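Local coordinates for protein thermophilic dibenzothiophene desulfurization enzyme C (Paenibacillus sp. A11-2, PDB 5XDC) that probably catalyses the FMNH2- and O2-dependent oxidation of dibenzothiophene to its sulfoxide and then its sulfone, working as a homotetramer, at residues A48-S52 with G53-L57; I353-T356 with S357-E361. All blocks are in the same frame, centred on the assembly; numbering follows the deposited sequence.

Contact 1: A48-S52 with G53-L57; sequences AIRRS and GLLTL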
loop_
_atom_site.group_PDB
_atom_site.type_symbol
_atom_site.label_atom_id
_atom_site.label_comp_id
_atom_site.label_asym_id
_atom_site.label_seq_id
_atom_site.Cartn_x
_atom_site.Cartn_y
_atom_site.Cartn_z
ATOM N N ALA B 48 23.030 26.109 -22.912
ATOM C CA ALA B 48 23.699 24.847 -23.216
ATOM C C ALA B 48 22.782 23.921 -24.006
ATOM O O ALA B 48 23.228 23.229 -24.928
ATOM C CB ALA B 48 24.172 24.166 -21.934
ATOM N N ILE B 49 21.495 23.884 -23.657
ATOM C CA ILE B 49 20.551 23.086 -24.431
ATOM C C ILE B 49 20.435 23.636 -25.849
ATOM O O ILE B 49 20.358 22.876 -26.826
ATOM C CB ILE B 49 19.188 23.031 -23.708
ATOM C CG1 ILE B 49 19.334 22.225 -22.414
ATOM C CG2 ILE B 49 18.120 22.440 -24.622
ATOM C CD1 ILE B 49 18.087 22.234 -21.542
ATOM N N ARG B 50 20.424 24.966 -25.986
ATOM C CA ARG B 50 20.375 25.581 -27.305
ATOM C C ARG B 50 21.564 25.148 -28.160
ATOM O O ARG B 50 21.392 24.760 -29.320
ATOM C CB ARG B 50 20.347 27.104 -27.172
ATOM C CG ARG B 50 19.005 27.699 -26.794
ATOM C CD ARG B 50 19.042 29.231 -26.917
ATOM N NE ARG B 50 17.732 29.831 -26.671
ATOM C CZ ARG B 50 17.284 30.262 -25.482
ATOM N NH1 ARG B 50 18.036 30.164 -24.395
ATOM N NH2 ARG B 50 16.070 30.778 -25.377
ATOM N N ARG B 51 22.773 25.196 -27.591
ATOM C CA ARG B 51 23.982 24.844 -28.342
ATOM C C ARG B 51 24.024 23.366 -28.709
ATOM O O ARG B 51 24.689 23.000 -29.683
ATOM C CB ARG B 51 25.234 25.205 -27.536
ATOM C CG ARG B 51 25.444 26.693 -27.324
ATOM C CD ARG B 51 26.814 26.994 -26.731
ATOM N NE ARG B 51 27.067 26.330 -25.453
ATOM C CZ ARG B 51 26.759 26.836 -24.261
ATOM N NH1 ARG B 51 26.151 28.010 -24.161
ATOM N NH2 ARG B 51 27.053 26.156 -23.162
ATOM N N SER B 52 23.304 22.521 -27.971
ATOM C CA SER B 52 23.378 21.077 -28.156
ATOM C C SER B 52 22.685 20.613 -29.425
ATOM O O SER B 52 22.980 19.513 -29.911
ATOM C CB SER B 52 22.748 20.377 -26.956
ATOM O OG SER B 52 21.340 20.392 -27.074
ATOM N N GLY B 53 21.764 21.414 -29.969
ATOM C CA GLY B 53 20.957 21.002 -31.096
ATOM C C GLY B 53 19.727 20.177 -30.756
ATOM O O GLY B 53 18.852 20.023 -31.612
ATOM N N LEU B 54 19.591 19.684 -29.520
ATOM C CA LEU B 54 18.503 18.763 -29.219
ATOM C C LEU B 54 17.116 19.406 -29.290
ATOM O O LEU B 54 16.127 18.685 -29.456
ATOM C CB LEU B 54 18.712 18.127 -27.841
ATOM C CG LEU B 54 19.966 17.264 -27.678
ATOM C CD1 LEU B 54 19.965 16.622 -26.290
ATOM C CD2 LEU B 54 20.076 16.206 -28.766
ATOM N N LEU B 55 16.999 20.734 -29.201
ATOM C CA LEU B 55 15.679 21.342 -29.361
ATOM C C LEU B 55 15.105 21.073 -30.747
ATOM O O LEU B 55 13.888 21.182 -30.939
ATOM C CB LEU B 55 15.734 22.850 -29.095
ATOM C CG LEU B 55 16.167 23.277 -27.685
ATOM C CD1 LEU B 55 16.544 24.767 -27.592
ATOM C CD2 LEU B 55 15.079 22.968 -26.652
ATOM N N THR B 56 15.951 20.705 -31.716
ATOM C CA THR B 56 15.512 20.412 -33.071
ATOM C C THR B 56 15.293 18.918 -33.304
ATOM O O THR B 56 15.198 18.492 -34.456
ATOM C CB THR B 56 16.527 20.946 -34.091
ATOM O OG1 THR B 56 17.702 20.134 -34.084
ATOM C CG2 THR B 56 16.933 22.382 -33.778
ATOM N N LEU B 57 15.192 18.115 -32.233
ATOM C CA LEU B 57 15.111 16.659 -32.379
ATOM C C LEU B 57 14.032 16.220 -33.357
ATOM O O LEU B 57 14.237 15.271 -34.122
ATOM C CB LEU B 57 14.871 15.992 -31.014
ATOM C CG LEU B 57 16.146 15.645 -30.240
ATOM C CD1 LEU B 57 15.856 15.360 -28.762
ATOM C CD2 LEU B 57 16.828 14.424 -30.872
#

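Contact 2: I353-T356 with S357-E361; sequences IELT and SRLYE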
loop_
_atom_site.group_PDB
_atom_site.type_symbol
_atom_site.label_atom_id
_atom_site.label_comp_id
_atom_site.label_asym_id
_atom_site.label_seq_id
_atom_site.Cartn_x
_atom_site.Cartn_y
_atom_site.Cartn_z
ATOM N N ILE B 353 6.224 9.333 -6.154
ATOM C CA ILE B 353 5.816 9.961 -4.899
ATOM C C ILE B 353 6.177 9.067 -3.709
ATOM O O ILE B 353 6.639 9.558 -2.671
ATOM C CB ILE B 353 4.312 10.303 -4.937
ATOM C CG1 ILE B 353 4.020 11.412 -5.964
ATOM C CG2 ILE B 353 3.788 10.720 -3.559
ATOM C CD1 ILE B 353 4.752 12.730 -5.724
ATOM N N GLU B 354 6.006 7.746 -3.846
ATOM C CA GLU B 354 6.370 6.820 -2.770
ATOM C C GLU B 354 7.879 6.766 -2.584
ATOM O O GLU B 354 8.386 6.868 -1.463
ATOM C CB GLU B 354 5.836 5.411 -3.074
ATOM C CG GLU B 354 4.347 5.299 -3.018
ATOM C CD GLU B 354 3.847 3.885 -3.302
ATOM O OE1 GLU B 354 4.681 2.991 -3.564
ATOM O OE2 GLU B 354 2.613 3.673 -3.263
ATOM N N LEU B 355 8.613 6.616 -3.685
ATOM C CA LEU B 355 10.049 6.376 -3.648
ATOM C C LEU B 355 10.816 7.571 -3.083
ATOM O O LEU B 355 11.736 7.406 -2.268
ATOM C CB LEU B 355 10.483 6.047 -5.076
ATOM C CG LEU B 355 11.905 5.872 -5.543
ATOM C CD1 LEU B 355 11.828 5.128 -6.896
ATOM C CD2 LEU B 355 12.600 7.216 -5.691
ATOM N N THR B 356 10.461 8.780 -3.502
ATOM C CA THR B 356 11.242 9.939 -3.094
ATOM C C THR B 356 11.098 10.223 -1.609
ATOM O O THR B 356 11.976 10.872 -1.029
ATOM C CB THR B 356 10.855 11.176 -3.913
ATOM O OG1 THR B 356 9.449 11.420 -3.822
ATOM C CG2 THR B 356 11.253 10.990 -5.370
ATOM N N SER B 357 10.031 9.725 -0.989
ATOM C CA SER B 357 9.818 9.857 0.445
ATOM C C SER B 357 10.388 8.666 1.205
ATOM O O SER B 357 11.116 8.839 2.186
ATOM C CB SER B 357 8.321 9.996 0.741
ATOM O OG SER B 357 8.092 10.000 2.129
ATOM N N ARG B 358 10.095 7.448 0.748
ATOM C CA ARG B 358 10.438 6.266 1.528
ATOM C C ARG B 358 11.914 5.908 1.467
ATOM O O ARG B 358 12.394 5.193 2.351
ATOM C CB ARG B 358 9.601 5.075 1.056
ATOM C CG ARG B 358 8.138 5.184 1.471
ATOM C CD ARG B 358 7.316 4.071 0.848
ATOM N NE ARG B 358 5.884 4.316 0.977
ATOM C CZ ARG B 358 4.944 3.614 0.355
ATOM N NH1 ARG B 358 5.281 2.611 -0.449
ATOM N NH2 ARG B 358 3.663 3.915 0.543
ATOM N N LEU B 359 12.652 6.379 0.460
ATOM C CA LEU B 359 14.074 6.055 0.399
ATOM C C LEU B 359 14.834 6.592 1.608
ATOM O O LEU B 359 15.896 6.060 1.937
ATOM C CB LEU B 359 14.694 6.580 -0.900
ATOM C CG LEU B 359 14.466 5.689 -2.125
ATOM C CD1 LEU B 359 14.902 6.391 -3.401
ATOM C CD2 LEU B 359 15.200 4.381 -1.966
ATOM N N TYR B 360 14.312 7.613 2.293
ATOM C CA TYR B 360 14.964 8.059 3.527
ATOM C C TYR B 360 15.075 6.909 4.522
ATOM O O TYR B 360 16.051 6.822 5.278
ATOM C CB TYR B 360 14.199 9.222 4.164
ATOM C CG TYR B 360 14.537 10.586 3.593
ATOM C CD1 TYR B 360 15.621 11.307 4.082
ATOM C CD2 TYR B 360 13.773 11.160 2.589
ATOM C CE1 TYR B 360 15.941 12.555 3.574
ATOM C CE2 TYR B 360 14.094 12.418 2.078
ATOM C CZ TYR B 360 15.174 13.099 2.573
ATOM O OH TYR B 360 15.507 14.335 2.067
ATOM N N GLU B 361 14.076 6.025 4.539
ATOM C CA GLU B 361 14.077 4.912 5.480
ATOM C C GLU B 361 15.266 3.992 5.238
ATOM O O GLU B 361 15.795 3.393 6.182
ATOM C CB GLU B 361 12.757 4.151 5.355
ATOM C CG GLU B 361 12.500 3.128 6.435
ATOM C CD GLU B 361 11.099 2.536 6.357
ATOM O OE1 GLU B 361 10.992 1.301 6.248
ATOM O OE2 GLU B 361 10.101 3.293 6.437
#

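Contact 1: A48-S52 with G53-L57
Ser-52 OG takes the N-H of Leu-54 across the turn at 3.1 Å, in a nearly straight bond (170° at the hydrogen). The same hydroxyl donates backward to Ile-49 O at 2.7 Å, tilted off the carbonyl plane, so one side chain stitches the last helical turn to the residues that leave it. With chi1 at 79°, OG sits between the backbone N and the carbonyl carbon, which lets it reach both ways. Ile-49 O also accepts the N-H of Ser-52. Gly-53, next after Ser-52, leaves helical geometry with a positive phi of 83°, a value glycine takes readily; its N keeps a weak bond to Arg-50 O.

Beyond the turn Leu-55 folds back over the helix. Its CD2 meets Ile-49 CG2 at 3.7 Å, the two side chains crossing at about a right angle, while CD1 rests on Arg-50 CG at 3.9 Å. Arg-50 runs extended past this leucine to salt bridges with Asp-164 and Asp-166. Further out, Thr-56 OG1 donates to Gly-53 O at 2.7 Å, in the carbonyl plane, and Thr-56 N bonds the same oxygen. The whole is a glycine-terminated helix end, closing helix 43-52 in the N-terminal domain of the acyl-CoA dehydrogenase fold.

Contact 2: I353-T356 with S357-E361
Glu-354 and Arg-358, one helical turn apart, make the charged part of this contact. Their side chains lie alongside each other and point the same way, with carboxylate and guanidinium stacked and their planes 27° apart. Glu-354 OE1 is 3.2 Å from Arg-358 NH1 but well out of the guanidinium plane, so the salt bridge is one of charge without an N-H aimed at the oxygen. Glu-354 CG lies over one guanidinium face, toward its rim.

The apolar pair is Leu-355 with Leu-359, again side by side; Leu-355 CD2 and Leu-359 CD1 come to 3.4 Å in the conformer given, doubtful because Leu-359 has two. Both face helices 247-276 and 293-324.

Among backbone bonds, Arg-358 N reaches Glu-354 O at 2.9 Å and Leu-359 N reaches Leu-355 O at 3.1 Å. The helix then kinks: neither Tyr-360 N nor Glu-361 N bonds the turn before; they turn to Ser-357 O (weakly) and Arg-358 O instead.

Ser-357 OG, swung anti to its backbone N (chi1 175°), points out to hydrogen-bond Trp-379 NE1 of the second subunit; Tyr-360 packs edge-to-face with Phe-375. This is an i to i+4 pairing on a kinked helix of the acyl-CoA dehydrogenase C-terminal helical domain, at a subunit interface.

In the fold
Both contacts are local, made along one continuous piece of chain, but they serve different places in the fold. Contact 1 is partly buried, at the end of helix 43-52 in the N-terminal domain range, and no other subunit touches it; contact 2 is buried within helix 331-363 of the C-terminal range, against a second subunit. They lie about 33 Å apart, centre to centre, and share no helix. In the first a serine hydroxyl ties backbone atoms together across a glycine turn, whereas in the second the helix carries on through a kink and side chains four apart pair up. Each lies near residues that bind FMN: Leu-55 is about 9 Å from Tyr-93, Tyr-360 about 8 Å from Ala-365, between side chains.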